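Local coordinates for protein cellulose 1,4-beta-cellobiosidase (Melanocarpus albomyces, PDB 2RFW) that probably hydrolyses (1->4)-beta-D-glucosidic linkages in cellulose and cello-oligomers, releasing cellobiose, at residues 210-214 with 225-230. Sequence-based numbering, arbitrary orientation.
Sequences CAEID and FTPHAC
Two antiparallel strands of a buried beta hairpin, 206-219 and 222-228, bring two carboxyl groups and an imidazole together on one sheet face. The axes of 212-214 and 225-228 approach to 4.6 Å at 174°. Asp214 faces Thr226 as a hydrogen-bonded pair (CA-CA 4.8 Å): Asp214 N donates to Thr226 O at 3.0 Å, Thr226 N to Asp214 O at 2.8 Å. Glu212 N reaches His228 O at 2.9 Å. Ile213 lies on the other face, its CD1 4.2 Å from Pro227 CB, and both side chains pack on Leu351 of helix 347-355. On the polar face of Glu212 (chi1 t), Asp214 (m) and His228 (m), Glu212 OE2 lies 2.6 Å from Asp214 OD1, and Asp214 OD2 2.5 Å from His228 NE2; His228 ND1 is hydrogen-bonded to Asp257 O. Glu212-Ile213-Asp214 matches the start of the GH7 Glu-x-Asp-x-x-Glu motif, whose first glutamate is the nucleophile in characterised relatives. Carboxyl oxygens this close probably share a proton, consistent with Asp214, next to His228, modulating the protonation of Glu212.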
loop_
_atom_site.group_PDB
_atom_site.type_symbol
_atom_site.label_atom_id
_atom_site.label_comp_id
_atom_site.label_asym_id
_atom_site.label_seq_id
_atom_site.Cartn_x
_atom_site.Cartn_y
_atom_site.Cartn_z
ATOM N N CYS A 210 8.536 -8.619 -2.261
ATOM C CA CYS A 210 8.989 -8.411 -0.894
ATOM C C CYS A 210 7.813 -8.599 0.062
ATOM O O CYS A 210 6.666 -8.713 -0.364
ATOM C CB CYS A 210 9.634 -7.046 -0.679
ATOM S SG CYS A 210 8.655 -5.557 -0.971
ATOM N N ALA A 211 8.118 -8.636 1.353
ATOM C CA ALA A 211 7.083 -8.791 2.373
ATOM C C ALA A 211 6.146 -7.600 2.347
ATOM O O ALA A 211 6.560 -6.489 1.993
ATOM C CB ALA A 211 7.695 -8.937 3.755
ATOM N N GLU A 212 4.894 -7.845 2.737
ATOM C CA GLU A 212 3.933 -6.754 2.694
ATOM C C GLU A 212 3.001 -6.807 3.894
ATOM O O GLU A 212 2.309 -7.784 4.153
ATOM C CB GLU A 212 3.132 -6.779 1.382
ATOM C CG GLU A 212 2.454 -5.416 1.171
ATOM C CD GLU A 212 1.462 -5.438 0.026
ATOM O OE1 GLU A 212 1.797 -6.034 -1.019
ATOM O OE2 GLU A 212 0.366 -4.859 0.189
ATOM N N ILE A 213 3.023 -5.704 4.641
ATOM C CA ILE A 213 2.162 -5.606 5.812
ATOM C C ILE A 213 1.223 -4.424 5.575
ATOM O O ILE A 213 1.606 -3.263 5.677
ATOM C CB ILE A 213 2.927 -5.461 7.126
ATOM C CG1 ILE A 213 4.179 -6.339 7.192
ATOM C CG2 ILE A 213 2.028 -5.740 8.321
ATOM C CD1 ILE A 213 3.927 -7.704 7.795
ATOM N N ASP A 214 0.014 -4.839 5.217
ATOM C CA ASP A 214 -1.098 -3.935 5.039
ATOM C C ASP A 214 -1.697 -3.607 6.408
ATOM O O ASP A 214 -2.720 -4.180 6.763
ATOM C CB ASP A 214 -2.174 -4.541 4.135
ATOM C CG ASP A 214 -1.538 -4.900 2.796
ATOM O OD1 ASP A 214 -1.032 -3.969 2.130
ATOM O OD2 ASP A 214 -1.526 -6.087 2.435
ATOM N N PHE A 225 -6.760 -5.457 8.275
ATOM C CA PHE A 225 -5.365 -5.695 8.612
ATOM C C PHE A 225 -4.932 -6.882 7.762
ATOM O O PHE A 225 -5.623 -7.899 7.760
ATOM C CB PHE A 225 -5.209 -6.003 10.086
ATOM C CG PHE A 225 -3.878 -5.741 10.746
ATOM C CD1 PHE A 225 -3.803 -5.723 12.136
ATOM C CD2 PHE A 225 -2.719 -5.515 10.025
ATOM C CE1 PHE A 225 -2.607 -5.493 12.779
ATOM C CE2 PHE A 225 -1.518 -5.274 10.668
ATOM C CZ PHE A 225 -1.458 -5.254 12.050
ATOM N N THR A 226 -3.817 -6.780 7.050
ATOM C CA THR A 226 -3.411 -7.946 6.264
ATOM C C THR A 226 -1.915 -8.160 6.295
ATOM O O THR A 226 -1.189 -7.520 5.531
ATOM C CB THR A 226 -3.866 -7.767 4.800
ATOM O OG1 THR A 226 -5.219 -7.290 4.795
ATOM C CG2 THR A 226 -3.856 -9.086 4.051
ATOM N N PRO A 227 -1.352 -9.027 7.128
ATOM C CA PRO A 227 0.092 -9.268 6.960
ATOM C C PRO A 227 0.402 -10.189 5.795
ATOM O O PRO A 227 -0.404 -11.026 5.373
ATOM C CB PRO A 227 0.429 -9.990 8.271
ATOM C CG PRO A 227 -0.810 -10.803 8.528
ATOM C CD PRO A 227 -1.926 -9.822 8.218
ATOM N N HIS A 228 1.604 -10.105 5.214
ATOM C CA HIS A 228 1.910 -11.020 4.115
ATOM C C HIS A 228 3.388 -11.379 4.091
ATOM O O HIS A 228 4.202 -10.465 3.888
ATOM C CB HIS A 228 1.601 -10.412 2.760
ATOM C CG HIS A 228 0.307 -9.774 2.441
ATOM N ND1 HIS A 228 -0.485 -10.245 1.406
ATOM C CD2 HIS A 228 -0.356 -8.709 2.946
ATOM C CE1 HIS A 228 -1.575 -9.507 1.312
ATOM N NE2 HIS A 228 -1.524 -8.570 2.237
ATOM N N ALA A 229 3.796 -12.645 4.250
ATOM C CA ALA A 229 5.233 -12.840 3.997
ATOM C C ALA A 229 5.391 -13.565 2.649
ATOM O O ALA A 229 4.351 -13.827 2.038
ATOM C CB ALA A 229 5.931 -13.558 5.131
ATOM N N CYS A 230 6.613 -13.835 2.271
ATOM C CA CYS A 230 7.149 -14.467 1.086
ATOM C C CYS A 230 8.213 -15.491 1.441
ATOM O O CYS A 230 8.661 -15.452 2.594
ATOM C CB CYS A 230 7.798 -13.424 0.164
ATOM S SG CYS A 230 6.712 -12.032 -0.237
#